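Local coordinates for transcriptional regulator (LacI family) (Clostridium acetobutylicum ATCC 824, PDB 3G85), which probably acts as a DNA-binding transcription factor of the LacI family, recognising cis-regulatory DNA and carrying a periplasmic-binding-protein-like domain, at residues A72-I77 and L92-F97; I14-S19 and V47-Y52. All coordinates share one frame; numbering follows the deposited sequence.

Contact 1: A72-I77 and L92-F97; sequences AIIANI and LPIILF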
ATOM      1  N   ALA A  72     -10.452  -5.555 -16.438  1.00 24.83           N
ATOM      2  CA  ALA A  72      -9.638  -4.458 -15.909  1.00 24.24           C
ATOM      3  C   ALA A  72      -9.378  -4.675 -14.441  1.00 23.63           C
ATOM      4  O   ALA A  72     -10.218  -5.240 -13.739  1.00 22.19           O
ATOM      5  CB  ALA A  72     -10.340  -3.132 -16.104  1.00 23.90           C
ATOM      6  N   ILE A  73      -8.237  -4.172 -13.982  1.00 22.52           N
ATOM      7  CA  ILE A  73      -7.896  -4.136 -12.561  1.00 21.65           C
ATOM      8  C   ILE A  73      -7.667  -2.658 -12.282  1.00 21.72           C
ATOM      9  O   ILE A  73      -6.892  -2.017 -13.019  1.00 22.22           O
ATOM     10  CB  ILE A  73      -6.550  -4.850 -12.285  1.00 20.84           C
ATOM     11  CG1 ILE A  73      -6.585  -6.320 -12.748  1.00 21.43           C
ATOM     12  CG2 ILE A  73      -6.228  -4.759 -10.808  1.00 20.77           C
ATOM     13  CD1 ILE A  73      -5.200  -6.957 -12.974  1.00 22.49           C
ATOM     14  N   ILE A  74      -8.299  -2.118 -11.239  1.00 21.13           N
ATOM     15  CA  ILE A  74      -8.086  -0.710 -10.889  1.00 20.23           C
ATOM     16  C   ILE A  74      -7.195  -0.649  -9.687  1.00 20.29           C
ATOM     17  O   ILE A  74      -7.599  -1.100  -8.620  1.00 19.92           O
ATOM     18  CB  ILE A  74      -9.370   0.011 -10.520  1.00 20.53           C
ATOM     19  CG1 ILE A  74     -10.540  -0.384 -11.428  1.00 21.07           C
ATOM     20  CG2 ILE A  74      -9.082   1.532 -10.464  1.00 19.01           C
ATOM     21  CD1 ILE A  74     -10.333  -0.250 -12.940  1.00 24.59           C
ATOM     22  N   ALA A  75      -5.989  -0.107  -9.868  1.00 19.65           N
ATOM     23  CA  ALA A  75      -4.970  -0.104  -8.807  1.00 21.43           C
ATOM     24  C   ALA A  75      -5.355   0.698  -7.553  1.00 22.83           C
ATOM     25  O   ALA A  75      -5.090   0.254  -6.427  1.00 21.84           O
ATOM     26  CB  ALA A  75      -3.634   0.366  -9.367  1.00 21.13           C
ATOM     27  N   ASN A  76      -5.961   1.881  -7.744  1.00 22.49           N
ATOM     28  CA  ASN A  76      -6.348   2.729  -6.616  1.00 24.29           C
ATOM     29  C   ASN A  76      -7.550   3.580  -6.972  1.00 24.22           C
ATOM     30  O   ASN A  76      -7.391   4.756  -7.344  1.00 23.35           O
ATOM     31  CB  ASN A  76      -5.153   3.631  -6.158  1.00 24.78           C
ATOM     32  CG  ASN A  76      -5.537   4.566  -5.000  1.00 29.79           C
ATOM     33  OD1 ASN A  76      -6.179   4.135  -4.032  1.00 33.53           O
ATOM     34  ND2 ASN A  76      -5.162   5.850  -5.107  1.00 29.04           N
ATOM     35  N   ILE A  77      -8.751   2.994  -6.916  1.00 23.49           N
ATOM     36  CA  ILE A  77      -9.931   3.715  -7.369  1.00 24.45           C
ATOM     37  C   ILE A  77     -10.270   4.836  -6.366  1.00 25.53           C
ATOM     38  O   ILE A  77     -10.146   4.636  -5.155  1.00 25.26           O
ATOM     39  CB  ILE A  77     -11.123   2.751  -7.612  1.00 22.75           C
ATOM     40  CG1 ILE A  77     -12.219   3.464  -8.428  1.00 25.04           C
ATOM     41  CG2 ILE A  77     -11.611   2.103  -6.264  1.00 22.90           C
ATOM     42  CD1 ILE A  77     -13.113   2.535  -9.211  1.00 25.11           C
ATOM     43  N   LEU A  92     -17.461  -5.777 -18.770  1.00 36.88           N
ATOM     44  CA  LEU A  92     -16.205  -6.501 -18.563  1.00 34.06           C
ATOM     45  C   LEU A  92     -15.968  -6.707 -17.055  1.00 32.48           C
ATOM     46  O   LEU A  92     -16.378  -5.875 -16.233  1.00 32.30           O
ATOM     47  CB  LEU A  92     -15.018  -5.756 -19.206  1.00 34.10           C
ATOM     48  CG  LEU A  92     -14.367  -4.607 -18.429  1.00 33.98           C
ATOM     49  CD1 LEU A  92     -13.035  -4.181 -19.047  1.00 36.03           C
ATOM     50  CD2 LEU A  92     -15.300  -3.404 -18.295  1.00 32.93           C
ATOM     51  N   PRO A  93     -15.317  -7.810 -16.685  1.00 30.74           N
ATOM     52  CA  PRO A  93     -15.005  -8.011 -15.270  1.00 29.96           C
ATOM     53  C   PRO A  93     -14.002  -6.954 -14.803  1.00 29.32           C
ATOM     54  O   PRO A  93     -13.019  -6.679 -15.523  1.00 28.12           O
ATOM     55  CB  PRO A  93     -14.315  -9.367 -15.249  1.00 30.05           C
ATOM     56  CG  PRO A  93     -14.682 -10.017 -16.559  1.00 31.43           C
ATOM     57  CD  PRO A  93     -14.832  -8.912 -17.524  1.00 30.78           C
ATOM     58  N   ILE A  94     -14.250  -6.400 -13.617  1.00 28.17           N
ATOM     59  CA  ILE A  94     -13.379  -5.397 -13.001  1.00 27.47           C
ATOM     60  C   ILE A  94     -12.979  -5.847 -11.606  1.00 26.62           C
ATOM     61  O   ILE A  94     -13.828  -6.168 -10.780  1.00 25.98           O
ATOM     62  CB  ILE A  94     -14.060  -4.006 -12.876  1.00 28.29           C
ATOM     63  CG1 ILE A  94     -14.457  -3.460 -14.269  1.00 27.77           C
ATOM     64  CG2 ILE A  94     -13.149  -3.032 -12.092  1.00 25.21           C
ATOM     65  CD1 ILE A  94     -14.964  -2.027 -14.308  1.00 29.50           C
ATOM     66  N   ILE A  95     -11.677  -5.866 -11.353  1.00 23.96           N
ATOM     67  CA  ILE A  95     -11.149  -6.181 -10.025  1.00 23.68           C
ATOM     68  C   ILE A  95     -10.668  -4.884  -9.356  1.00 22.98           C
ATOM     69  O   ILE A  95      -9.855  -4.153  -9.928  1.00 23.01           O
ATOM     70  CB  ILE A  95      -9.984  -7.144 -10.139  1.00 23.32           C
ATOM     71  CG1 ILE A  95     -10.417  -8.351 -10.970  1.00 26.35           C
ATOM     72  CG2 ILE A  95      -9.528  -7.636  -8.755  1.00 23.01           C
ATOM     73  CD1 ILE A  95      -9.370  -9.308 -11.109  1.00 31.60           C
ATOM     74  N   LEU A  96     -11.156  -4.608  -8.159  1.00 22.05           N
ATOM     75  CA  LEU A  96     -10.670  -3.489  -7.387  1.00 22.16           C
ATOM     76  C   LEU A  96      -9.498  -3.960  -6.541  1.00 21.85           C
ATOM     77  O   LEU A  96      -9.573  -5.007  -5.905  1.00 21.12           O
ATOM     78  CB  LEU A  96     -11.766  -2.943  -6.472  1.00 22.79           C
ATOM     79  CG  LEU A  96     -13.029  -2.501  -7.222  1.00 20.49           C
ATOM     80  CD1 LEU A  96     -14.038  -1.886  -6.184  1.00 22.06           C
ATOM     81  CD2 LEU A  96     -12.649  -1.504  -8.294  1.00 23.81           C
ATOM     82  N   PHE A  97      -8.428  -3.177  -6.516  1.00 22.25           N
ATOM     83  CA  PHE A  97      -7.271  -3.506  -5.714  1.00 21.95           C
ATOM     84  C   PHE A  97      -7.353  -2.767  -4.383  1.00 23.16           C
ATOM     85  O   PHE A  97      -7.412  -1.513  -4.346  1.00 23.12           O
ATOM     86  CB  PHE A  97      -6.004  -3.127  -6.497  1.00 22.52           C
ATOM     87  CG  PHE A  97      -4.752  -3.744  -5.963  1.00 23.86           C
ATOM     88  CD1 PHE A  97      -4.258  -4.908  -6.524  1.00 26.04           C
ATOM     89  CD2 PHE A  97      -4.038  -3.131  -4.932  1.00 23.77           C
ATOM     90  CE1 PHE A  97      -3.071  -5.488  -6.056  1.00 24.32           C
ATOM     91  CE2 PHE A  97      -2.845  -3.713  -4.446  1.00 24.04           C
ATOM     92  CZ  PHE A  97      -2.381  -4.903  -5.021  1.00 23.62           C
TER
HETATM   93  O   HOH W   1      -8.724   0.196  -6.166  1.00 22.24           O
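The carbonyl oxygen of I74 is gripped twice: F97 N donates to I74 O over 3.1 Å, from 20° out of the carbonyl plane, and a water donates to the same oxygen. That water also donates to F97 O and accepts from I77 N, 2.9 Å from its oxygen, tying the turn after strand 71-74 to the end of strand 94-97. Further back along the strands, I74 N donates to I95 O, almost in line with that carbonyl, I95 N to A72 O, and A72 N to P93 O. I95 O also receives a CA-H...O contact from I73, and A72 O one from I94.

On the face carrying A72, I74, I94 and L96, the I74 branch CG1-CD1 does most of the touching. With chi1 -40° its CG1 stands beside the backbone N and meets I94 CG2 at 3.8 Å, the two side chains crossing at a slant, while L96 CD2 lies alongside at 3.9 Å from I74 CG1. I77 CD1 reaches the same L96 methyl, and L92 CD1 lies 4.1 Å from A72 CB.

The two parallel strands, inclined by 20°, belong to a right-handed beta-alpha-beta crossover of the Rossmann-like LacI/periplasmic-binding-protein fold; its helix 79-87 covers the I74 and L96 face, with L82 and L85 on L96. On the other face I73, I95 and F97 meet helix 245-260, at C252, V256 and M248. F97 CB sits 3.3 Å from I74 O, and CG is anti to the backbone N. On the ring, F97 CD2 lies 3.8 Å from A75 O. A bound glycerol, probably from the crystallisation liquor, lies about 4 Å from the F97 side chain, whose ring also meets F30.

Contact 2: I14-S19 and V47-Y52; sequences IALYWS and VVICPY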
ATOM      1  N   ILE A  14      -6.021  -7.724 -20.539  1.00 26.09           N
ATOM      2  CA  ILE A  14      -6.383  -7.196 -19.227  1.00 25.38           C
ATOM      3  C   ILE A  14      -5.691  -5.828 -19.031  1.00 25.11           C
ATOM      4  O   ILE A  14      -4.460  -5.729 -19.164  1.00 24.93           O
ATOM      5  CB  ILE A  14      -5.887  -8.119 -18.103  1.00 25.28           C
ATOM      6  CG1 ILE A  14      -6.474  -9.541 -18.263  1.00 25.34           C
ATOM      7  CG2 ILE A  14      -6.216  -7.532 -16.697  1.00 24.14           C
ATOM      8  CD1 ILE A  14      -5.758 -10.570 -17.413  1.00 27.71           C
ATOM      9  N   ALA A  15      -6.464  -4.811 -18.672  1.00 24.37           N
ATOM     10  CA  ALA A  15      -5.906  -3.478 -18.438  1.00 23.39           C
ATOM     11  C   ALA A  15      -5.727  -3.225 -16.935  1.00 23.37           C
ATOM     12  O   ALA A  15      -6.650  -3.471 -16.133  1.00 22.53           O
ATOM     13  CB  ALA A  15      -6.792  -2.399 -19.064  1.00 24.14           C
ATOM     14  N   LEU A  16      -4.549  -2.719 -16.576  1.00 20.67           N
ATOM     15  CA  LEU A  16      -4.320  -2.214 -15.241  1.00 21.24           C
ATOM     16  C   LEU A  16      -4.475  -0.701 -15.322  1.00 21.03           C
ATOM     17  O   LEU A  16      -3.614  -0.023 -15.905  1.00 20.67           O
ATOM     18  CB  LEU A  16      -2.930  -2.573 -14.750  1.00 20.03           C
ATOM     19  CG  LEU A  16      -2.510  -2.030 -13.386  1.00 21.07           C
ATOM     20  CD1 LEU A  16      -3.390  -2.609 -12.254  1.00 21.03           C
ATOM     21  CD2 LEU A  16      -1.042  -2.322 -13.166  1.00 21.94           C
ATOM     22  N   TYR A  17      -5.571  -0.188 -14.760  1.00 20.10           N
ATOM     23  CA  TYR A  17      -5.750   1.264 -14.686  1.00 20.83           C
ATOM     24  C   TYR A  17      -4.975   1.835 -13.495  1.00 21.04           C
ATOM     25  O   TYR A  17      -5.210   1.421 -12.373  1.00 20.07           O
ATOM     26  CB  TYR A  17      -7.224   1.592 -14.588  1.00 21.57           C
ATOM     27  CG  TYR A  17      -7.873   1.460 -15.930  1.00 23.15           C
ATOM     28  CD1 TYR A  17      -7.812   2.508 -16.845  1.00 22.46           C
ATOM     29  CD2 TYR A  17      -8.478   0.253 -16.322  1.00 25.62           C
ATOM     30  CE1 TYR A  17      -8.377   2.400 -18.102  1.00 23.87           C
ATOM     31  CE2 TYR A  17      -9.055   0.109 -17.595  1.00 25.88           C
ATOM     32  CZ  TYR A  17      -8.982   1.201 -18.490  1.00 26.21           C
ATOM     33  OH  TYR A  17      -9.532   1.108 -19.745  1.00 23.46           O
ATOM     34  N   TRP A  18      -4.100   2.811 -13.782  1.00 21.36           N
ATOM     35  CA  TRP A  18      -3.116   3.328 -12.829  1.00 21.09           C
ATOM     36  C   TRP A  18      -3.334   4.826 -12.584  1.00 21.38           C
ATOM     37  O   TRP A  18      -2.927   5.678 -13.403  1.00 20.87           O
ATOM     38  CB  TRP A  18      -1.687   3.108 -13.376  1.00 21.40           C
ATOM     39  CG  TRP A  18      -0.648   3.404 -12.333  1.00 21.75           C
ATOM     40  CD1 TRP A  18       0.076   4.552 -12.180  1.00 20.82           C
ATOM     41  CD2 TRP A  18      -0.206   2.501 -11.301  1.00 22.73           C
ATOM     42  NE1 TRP A  18       0.929   4.429 -11.091  1.00 20.82           N
ATOM     43  CE2 TRP A  18       0.741   3.190 -10.521  1.00 21.39           C
ATOM     44  CE3 TRP A  18      -0.586   1.195 -10.918  1.00 23.09           C
ATOM     45  CZ2 TRP A  18       1.399   2.584  -9.439  1.00 22.16           C
ATOM     46  CZ3 TRP A  18       0.036   0.613  -9.798  1.00 23.81           C
ATOM     47  CH2 TRP A  18       1.018   1.319  -9.075  1.00 21.73           C
ATOM     48  N   SER A  19      -4.000   5.129 -11.478  1.00 22.28           N
ATOM     49  CA  SER A  19      -4.301   6.522 -11.096  1.00 23.24           C
ATOM     50  C   SER A  19      -3.023   7.378 -10.888  1.00 23.34           C
ATOM     51  O   SER A  19      -2.011   6.913 -10.332  1.00 23.56           O
ATOM     52  CB  SER A  19      -5.135   6.502  -9.824  1.00 23.29           C
ATOM     53  OG  SER A  19      -5.512   7.821  -9.488  1.00 28.08           O
ATOM     54  N   VAL A  47      -1.334  -8.012 -21.054  1.00 31.37           N
ATOM     55  CA  VAL A  47      -1.623  -6.989 -20.061  1.00 31.06           C
ATOM     56  C   VAL A  47      -1.166  -5.642 -20.624  1.00 31.04           C
ATOM     57  O   VAL A  47      -0.167  -5.545 -21.346  1.00 30.79           O
ATOM     58  CB  VAL A  47      -0.889  -7.288 -18.710  1.00 31.57           C
ATOM     59  CG1 VAL A  47      -0.921  -6.055 -17.781  1.00 32.60           C
ATOM     60  CG2 VAL A  47      -1.522  -8.491 -18.008  1.00 32.11           C
ATOM     61  N   VAL A  48      -1.904  -4.606 -20.275  1.00 29.58           N
ATOM     62  CA  VAL A  48      -1.649  -3.263 -20.729  1.00 29.55           C
ATOM     63  C   VAL A  48      -1.774  -2.413 -19.465  1.00 28.42           C
ATOM     64  O   VAL A  48      -2.563  -2.764 -18.586  1.00 28.71           O
ATOM     65  CB  VAL A  48      -2.726  -2.978 -21.777  1.00 29.66           C
ATOM     66  CG1 VAL A  48      -3.166  -1.582 -21.783  1.00 33.49           C
ATOM     67  CG2 VAL A  48      -2.240  -3.466 -23.144  1.00 30.95           C
ATOM     68  N   ILE A  49      -0.923  -1.389 -19.301  1.00 25.81           N
ATOM     69  CA  ILE A  49      -1.061  -0.453 -18.186  1.00 23.06           C
ATOM     70  C   ILE A  49      -1.589   0.882 -18.753  1.00 22.42           C
ATOM     71  O   ILE A  49      -1.010   1.427 -19.704  1.00 21.39           O
ATOM     72  CB  ILE A  49       0.281  -0.274 -17.425  1.00 23.12           C
ATOM     73  CG1 ILE A  49       0.803  -1.621 -16.879  1.00 21.94           C
ATOM     74  CG2 ILE A  49       0.157   0.767 -16.293  1.00 22.19           C
ATOM     75  CD1 ILE A  49       2.304  -1.545 -16.520  1.00 24.93           C
ATOM     76  N   CYS A  50      -2.689   1.367 -18.179  1.00 22.00           N
ATOM     77  CA  CYS A  50      -3.375   2.587 -18.596  1.00 21.97           C
ATOM     78  C   CYS A  50      -3.321   3.636 -17.476  1.00 22.86           C
ATOM     79  O   CYS A  50      -4.205   3.687 -16.589  1.00 22.92           O
ATOM     80  CB  CYS A  50      -4.833   2.278 -18.954  1.00 23.04           C
ATOM     81  SG  CYS A  50      -5.016   1.061 -20.260  1.00 25.42           S
ATOM     82  N   PRO A  51      -2.295   4.505 -17.522  1.00 23.27           N
ATOM     83  CA  PRO A  51      -2.228   5.651 -16.606  1.00 22.83           C
ATOM     84  C   PRO A  51      -3.437   6.541 -16.884  1.00 21.62           C
ATOM     85  O   PRO A  51      -3.781   6.768 -18.058  1.00 22.65           O
ATOM     86  CB  PRO A  51      -0.934   6.359 -17.040  1.00 22.80           C
ATOM     87  CG  PRO A  51      -0.118   5.323 -17.729  1.00 25.16           C
ATOM     88  CD  PRO A  51      -1.147   4.486 -18.459  1.00 23.19           C
ATOM     89  N   TYR A  52      -4.112   6.983 -15.848  1.00 21.58           N
ATOM     90  CA  TYR A  52      -5.155   7.977 -15.998  1.00 22.28           C
ATOM     91  C   TYR A  52      -5.095   8.966 -14.851  1.00 23.14           C
ATOM     92  O   TYR A  52      -4.539   8.689 -13.791  1.00 22.45           O
ATOM     93  CB  TYR A  52      -6.520   7.288 -16.067  1.00 22.00           C
ATOM     94  CG  TYR A  52      -6.950   6.676 -14.762  1.00 19.65           C
ATOM     95  CD1 TYR A  52      -6.521   5.396 -14.400  1.00 17.09           C
ATOM     96  CD2 TYR A  52      -7.825   7.355 -13.897  1.00 20.09           C
ATOM     97  CE1 TYR A  52      -6.921   4.834 -13.169  1.00 21.95           C
ATOM     98  CE2 TYR A  52      -8.212   6.806 -12.683  1.00 20.38           C
ATOM     99  CZ  TYR A  52      -7.768   5.533 -12.331  1.00 20.79           C
ATOM    100  OH  TYR A  52      -8.163   4.942 -11.126  1.00 22.19           O
TER
HETATM  101  O   HOH W   2      -5.965   3.350 -10.218  1.00 22.72           O
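Y52 lays its ring against S19, whose CA stands over one face, 3.9 Å from the ring centroid and offset toward the rim. CG of Y52 lies between its backbone N and carbonyl carbon (chi1 70°), and the ring reaches back across the neighbouring strand: CE1 comes to 3.6 Å from Y17 CB, and OH to 3.6 Å from S19 CB. A water links Y52 OH to the strand, donating to Y17 O and accepting from S19 N; S19 OG is hydrogen-bonded to D21 OD1.

Beside this, on the same face, C50 lies against the Y17 ring. Its CB touches Y17 CE1 at 3.6 Å, and SG sits over the ring face, 4.6 Å from the centroid, a sulfur-aromatic contact; SG also meets A15 CB at 4.1 Å.

The opposite face is looser across the pair: L16 CD2 to I49 CG1 and W18 CB to I49 CG2 are both 4.2 Å apart. V47 and I49 pack on helix 27-40 yet remain partly exposed, and P51 is exposed, whereas I14, L16 and W18 are buried. Five backbone bonds join the strands; W18 N approaches C50 O from 48° out of the carbonyl plane. Strand 46-52 is outermost in the chain's parallel sheet, paired with strand 13-19 in the first beta-alpha-beta unit of a Rossmann-like periplasmic-binding-protein lobe.

Both contacts lie in one parallel sheet, their centres about 9 Å apart. In the strand order 46-52, 13-19, 71-74, 94-97, contact 2 is the outermost pair, and contact 1 follows beyond the 13-19/71-74 pairing that joins them. They come in series along the chain: 14-19 and 47-52 close the unit through helix 27-40 before 72-77 and 92-97 close the next through helix 79-87. Probable hydrogen bonds I73 N to A15 O and Y17 N to I73 O join the contacts. A75 CB packs on W18 CE3, and I74 CG2 on Y52 OH, so packing between them continues on both sides of the sheet. The two beta-alpha-beta units build successive parts of one periplasmic-binding-protein-like lobe.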